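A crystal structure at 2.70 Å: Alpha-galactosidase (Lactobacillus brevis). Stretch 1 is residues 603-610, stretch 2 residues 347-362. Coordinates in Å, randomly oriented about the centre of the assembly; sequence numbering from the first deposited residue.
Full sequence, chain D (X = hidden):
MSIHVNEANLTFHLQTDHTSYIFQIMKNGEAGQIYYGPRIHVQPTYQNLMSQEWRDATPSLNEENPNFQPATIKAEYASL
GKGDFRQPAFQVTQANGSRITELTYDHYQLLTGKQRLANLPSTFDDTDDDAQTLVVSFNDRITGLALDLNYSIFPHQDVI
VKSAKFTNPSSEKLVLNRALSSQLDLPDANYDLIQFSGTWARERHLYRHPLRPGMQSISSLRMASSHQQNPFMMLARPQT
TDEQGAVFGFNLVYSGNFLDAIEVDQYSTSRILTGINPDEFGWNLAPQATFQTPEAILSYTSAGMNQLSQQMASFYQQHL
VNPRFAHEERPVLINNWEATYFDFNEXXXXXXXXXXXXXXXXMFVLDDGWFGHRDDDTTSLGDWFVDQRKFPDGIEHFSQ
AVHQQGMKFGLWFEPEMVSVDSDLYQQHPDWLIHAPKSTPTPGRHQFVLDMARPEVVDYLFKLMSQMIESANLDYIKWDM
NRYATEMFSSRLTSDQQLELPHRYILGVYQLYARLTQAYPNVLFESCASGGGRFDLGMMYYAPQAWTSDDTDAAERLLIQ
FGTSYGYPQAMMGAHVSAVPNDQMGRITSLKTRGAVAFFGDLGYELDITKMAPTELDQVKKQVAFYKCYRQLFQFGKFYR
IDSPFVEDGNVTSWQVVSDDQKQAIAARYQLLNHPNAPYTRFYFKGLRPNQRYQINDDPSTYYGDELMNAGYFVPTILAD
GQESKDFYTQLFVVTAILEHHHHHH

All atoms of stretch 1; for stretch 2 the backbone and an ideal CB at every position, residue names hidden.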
# COMPACT_ATOMS: atom_id res chain seq x y z
N GLY D 603 3.03 -33.28 23.18
CA GLY D 603 2.81 -34.68 22.87
C GLY D 603 3.94 -35.13 21.97
O GLY D 603 4.63 -34.29 21.39
N TYR D 604 4.16 -36.43 21.88
CA TYR D 604 5.24 -36.95 21.05
C TYR D 604 4.71 -37.96 20.08
O TYR D 604 3.88 -38.79 20.44
CB TYR D 604 6.37 -37.54 21.91
CG TYR D 604 7.14 -36.47 22.61
CD1 TYR D 604 8.34 -35.99 22.10
CD2 TYR D 604 6.63 -35.89 23.77
CE1 TYR D 604 9.04 -34.97 22.74
CE2 TYR D 604 7.32 -34.87 24.41
CZ TYR D 604 8.52 -34.41 23.89
OH TYR D 604 9.19 -33.41 24.53
N GLU D 605 5.17 -37.89 18.84
CA GLU D 605 4.64 -38.73 17.78
C GLU D 605 5.78 -39.30 16.96
O GLU D 605 5.75 -39.28 15.73
CB GLU D 605 3.69 -37.91 16.90
CG GLU D 605 2.72 -38.76 16.07
CD GLU D 605 1.54 -37.96 15.50
OE1 GLU D 605 1.05 -37.03 16.18
OE2 GLU D 605 1.11 -38.28 14.38
N LEU D 606 6.80 -39.79 17.66
CA LEU D 606 7.96 -40.38 16.99
C LEU D 606 8.42 -41.68 17.64
O LEU D 606 8.14 -41.93 18.81
CB LEU D 606 9.11 -39.37 16.89
CG LEU D 606 10.08 -38.97 18.00
CD1 LEU D 606 10.88 -37.81 17.48
CD2 LEU D 606 9.37 -38.57 19.25
N ASP D 607 9.10 -42.51 16.85
CA ASP D 607 9.56 -43.79 17.34
C ASP D 607 10.76 -43.59 18.25
O ASP D 607 11.90 -43.63 17.79
CB ASP D 607 9.95 -44.69 16.18
CG ASP D 607 10.13 -46.12 16.60
OD1 ASP D 607 10.09 -46.36 17.82
OD2 ASP D 607 10.30 -46.99 15.72
N ILE D 608 10.50 -43.37 19.54
CA ILE D 608 11.57 -43.10 20.50
C ILE D 608 12.43 -44.34 20.78
O ILE D 608 13.51 -44.22 21.36
CB ILE D 608 11.03 -42.53 21.81
CG1 ILE D 608 9.95 -43.43 22.39
CG2 ILE D 608 10.45 -41.15 21.59
CD1 ILE D 608 9.33 -42.88 23.63
N THR D 609 11.96 -45.52 20.38
CA THR D 609 12.78 -46.73 20.44
C THR D 609 13.96 -46.65 19.46
O THR D 609 14.94 -47.37 19.61
CB THR D 609 11.95 -48.02 20.19
OG1 THR D 609 11.89 -48.31 18.78
CG2 THR D 609 10.54 -47.90 20.75
N LYS D 610 13.86 -45.77 18.46
CA LYS D 610 14.89 -45.58 17.43
C LYS D 610 15.75 -44.34 17.65
O LYS D 610 16.21 -43.71 16.70
CB LYS D 610 14.25 -45.47 16.03
CG LYS D 610 13.79 -46.78 15.42
CD LYS D 610 13.51 -46.59 13.91
CE LYS D 610 12.80 -47.81 13.29
NZ LYS D 610 13.54 -49.11 13.47
N UNK D 347 3.58 -56.33 20.85
CA UNK D 347 4.95 -56.42 21.32
C UNK D 347 5.79 -55.21 20.92
O UNK D 347 6.55 -54.68 21.73
CB UNK D 347 5.60 -57.70 20.78
N UNK D 348 5.65 -54.78 19.67
CA UNK D 348 6.38 -53.60 19.20
C UNK D 348 5.95 -52.37 19.98
O UNK D 348 6.77 -51.53 20.31
CB UNK D 348 6.16 -53.38 17.70
N UNK D 349 4.66 -52.27 20.27
CA UNK D 349 4.13 -51.09 20.96
C UNK D 349 4.54 -51.06 22.43
O UNK D 349 4.64 -49.99 23.04
CB UNK D 349 2.60 -51.05 20.85
N UNK D 350 4.77 -52.24 22.99
CA UNK D 350 5.20 -52.33 24.37
C UNK D 350 6.59 -51.73 24.55
O UNK D 350 6.87 -51.05 25.54
CB UNK D 350 5.18 -53.79 24.84
N UNK D 351 7.47 -51.97 23.59
CA UNK D 351 8.79 -51.36 23.63
C UNK D 351 8.63 -49.84 23.73
O UNK D 351 9.36 -49.18 24.47
CB UNK D 351 9.61 -51.75 22.40
N UNK D 352 7.65 -49.29 23.01
CA UNK D 352 7.39 -47.86 23.05
C UNK D 352 6.92 -47.47 24.44
O UNK D 352 7.55 -46.64 25.11
CB UNK D 352 6.35 -47.46 22.00
N UNK D 353 5.83 -48.07 24.88
CA UNK D 353 5.25 -47.75 26.18
C UNK D 353 6.30 -47.75 27.30
O UNK D 353 6.24 -46.92 28.20
CB UNK D 353 4.14 -48.75 26.51
N UNK D 354 7.25 -48.68 27.23
CA UNK D 354 8.27 -48.84 28.26
C UNK D 354 9.31 -47.74 28.23
O UNK D 354 9.66 -47.18 29.27
CB UNK D 354 8.96 -50.20 28.11
N UNK D 355 9.82 -47.45 27.04
CA UNK D 355 10.72 -46.33 26.84
C UNK D 355 10.00 -45.03 27.19
O UNK D 355 10.58 -44.15 27.83
CB UNK D 355 11.24 -46.30 25.40
N UNK D 356 8.75 -44.90 26.77
CA UNK D 356 7.98 -43.69 27.01
C UNK D 356 8.00 -43.32 28.48
O UNK D 356 8.19 -42.16 28.84
CB UNK D 356 6.54 -43.87 26.53
N UNK D 357 7.80 -44.33 29.32
CA UNK D 357 7.75 -44.16 30.77
C UNK D 357 9.06 -43.62 31.34
O UNK D 357 9.05 -42.70 32.16
CB UNK D 357 7.41 -45.49 31.44
N UNK D 358 10.19 -44.17 30.91
CA UNK D 358 11.48 -43.76 31.44
C UNK D 358 11.77 -42.30 31.09
O UNK D 358 12.63 -41.68 31.70
CB UNK D 358 12.59 -44.67 30.90
N UNK D 359 11.03 -41.78 30.12
CA UNK D 359 11.19 -40.41 29.67
C UNK D 359 10.30 -39.45 30.44
O UNK D 359 10.45 -38.23 30.36
CB UNK D 359 10.89 -40.31 28.17
N UNK D 360 9.35 -40.02 31.18
CA UNK D 360 8.44 -39.25 32.01
C UNK D 360 7.13 -38.95 31.33
O UNK D 360 6.33 -38.16 31.85
CB UNK D 360 9.10 -37.94 32.43
N UNK D 361 6.90 -39.57 30.18
CA UNK D 361 5.66 -39.38 29.43
C UNK D 361 4.49 -39.96 30.22
O UNK D 361 4.66 -40.93 30.96
CB UNK D 361 5.75 -40.03 28.05
N UNK D 362 3.31 -39.37 30.09
CA UNK D 362 2.21 -39.64 31.00
C UNK D 362 1.05 -40.45 30.44
O UNK D 362 0.17 -40.88 31.19
CB UNK D 362 1.66 -38.31 31.51

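Backbone angles are helical from 347 onward, so the positions whose CA-to-CB bonds meet stretch 1 recur every three or four residues. Position 347 finds nothing of stretch 1 within 5.5 Å of its ideal CB; the local view sets no preference, and the residue is Ala 347.

At position 348 the bond points sideways and the ideal CB again has no close neighbour. The carboxylate of Asp 607 and the hydroxyl of Thr 609 lie further off, within range of a long side chain. A lysine or arginine would suit, as would a shorter polar residue that stops short. The residue is Lys 348, which turns at chi2 (p) and is otherwise extended. Its NZ forms a salt bridge with Asp 607 OD2 at 3.6 Å and a weak hydrogen bond to Thr 609 OG1 at 3.4 Å. Thr 609 OG1 in turn donates to Asp 607 OD1 (2.8 Å), so the three groups form one polar cluster.

Position 349 points away and 350 is out of reach; stretch 1 restrains neither. They are Leu 349 and Met 350, the latter modelled as selenomethionine.

Position 351 points toward stretch 1, its ideal CB 4.3 Å from Thr 609 CG2. Alanine, serine, threonine or valine would be plausible. In Thr 351, OG1 donates to Lys 348 O (2.6 Å), one turn back, and approaches Thr 609 CG2 at 3.6 Å.

At 352 the CA lies 6.1 Å from the CA of Thr 609, the closest pair of CA atoms between the stretches. The bond points sideways, and the ideal CB is 4.4 Å from Thr 609 CG2 and 5.4 Å from Ile 608 CG1. These apolar neighbours favour an aliphatic residue. Ile 352 packs CG1 against Thr 609 CG2 at 3.7 Å.

Position 353 points away and 354 is out of reach, leaving the choice open: Val 353 and Asn 354.

Position 355 points toward stretch 1, with its ideal CB 4.3 Å from Ile 608 CD1 and 5.0 Å from Thr 609 CG2. An aliphatic residue or a long polar one with a methylene stem would fit. Gln 355 provides such a stem, its CG 3.8 Å from Ile 608 CD1.

At 356 the ideal CB is already 4.1 Å from Ile 608 CD1, so even alanine makes contact. Ala 356 does so, and Ala 356 CA lies 3.7 Å from Ile 608 CD1.

Position 357 points away and 358 is out of reach; polar residues are acceptable at both, and they are Lys 357 and Arg 358.

Position 359 points toward stretch 1, 5.4 Å from Ile 608 CD1 at the ideal CB, inviting a branched aliphatic. Leu 359 brings CD1 within 4.0 Å of Ile 608 CD1.

At 360 phi is +96°, and a CB would jam against the preceding carbonyl O. Glycine is called for: Gly 360 completes a Schellman motif, with Gly 360 N bonded to Lys 357 O (2.9 Å) and the N of 361 to Ala 356 O (3.2 Å).

Position 361 points toward stretch 1 without CB contact, so a longer apolar chain suits. Ile 361 extends CD1 to 4.2 Å from Tyr 604 CD2, obliquely to the ring. Position 362 is out of reach and unconstrained here: Glu 362.

Stretch 2, residues 347-362: AKLMTIVNQAKRLGIE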
# COMPACT_ATOMS: atom_id res chain seq x y z
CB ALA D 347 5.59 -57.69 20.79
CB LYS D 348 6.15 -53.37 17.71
CG LYS D 348 6.67 -52.02 17.18
CD LYS D 348 8.17 -51.90 17.31
CE LYS D 348 8.65 -50.55 16.79
NZ LYS D 348 10.14 -50.41 16.75
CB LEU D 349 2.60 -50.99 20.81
CG LEU D 349 2.05 -50.41 19.50
CD1 LEU D 349 0.55 -50.30 19.60
CD2 LEU D 349 2.67 -49.04 19.15
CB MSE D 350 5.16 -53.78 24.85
CG MSE D 350 4.95 -53.89 26.34
SE MSE D 350 3.34 -52.90 26.84
CE MSE D 350 2.03 -54.32 26.47
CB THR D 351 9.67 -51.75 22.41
OG1 THR D 351 9.16 -51.14 21.21
CG2 THR D 351 9.72 -53.26 22.23
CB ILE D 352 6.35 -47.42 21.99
CG1 ILE D 352 6.90 -47.66 20.58
CG2 ILE D 352 5.98 -45.94 22.15
CD1 ILE D 352 6.10 -46.98 19.48
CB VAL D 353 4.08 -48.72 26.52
CG1 VAL D 353 3.81 -48.74 28.01
CG2 VAL D 353 2.83 -48.32 25.76
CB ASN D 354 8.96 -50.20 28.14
CG ASN D 354 8.26 -51.28 28.93
OD1 ASN D 354 8.36 -52.46 28.60
ND2 ASN D 354 7.56 -50.88 29.98
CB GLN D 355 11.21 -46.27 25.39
CG GLN D 355 12.08 -45.06 25.08
CD GLN D 355 13.42 -45.12 25.77
OE1 GLN D 355 14.43 -45.50 25.17
NE2 GLN D 355 13.45 -44.76 27.04
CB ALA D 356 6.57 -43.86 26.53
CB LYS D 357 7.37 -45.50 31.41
CG LYS D 357 7.73 -45.67 32.88
CD LYS D 357 6.67 -45.12 33.83
CE LYS D 357 6.87 -45.70 35.24
NZ LYS D 357 6.02 -45.03 36.29
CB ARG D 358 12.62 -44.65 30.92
CG ARG D 358 12.52 -46.10 31.38
CD ARG D 358 13.52 -47.00 30.67
NE ARG D 358 12.96 -48.33 30.42
CZ ARG D 358 13.15 -49.04 29.30
NH1 ARG D 358 13.90 -48.54 28.32
NH2 ARG D 358 12.59 -50.24 29.17
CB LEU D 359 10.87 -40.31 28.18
CG LEU D 359 11.96 -40.82 27.26
CD1 LEU D 359 11.63 -40.47 25.83
CD2 LEU D 359 13.27 -40.19 27.69
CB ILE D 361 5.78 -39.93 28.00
CG1 ILE D 361 6.72 -39.02 27.19
CG2 ILE D 361 4.43 -40.01 27.31
CD1 ILE D 361 7.04 -39.53 25.83
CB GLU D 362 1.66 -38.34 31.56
CG GLU D 362 2.51 -37.79 32.67
CD GLU D 362 2.21 -36.35 32.96
OE1 GLU D 362 1.61 -35.69 32.08
OE2 GLU D 362 2.58 -35.87 34.06
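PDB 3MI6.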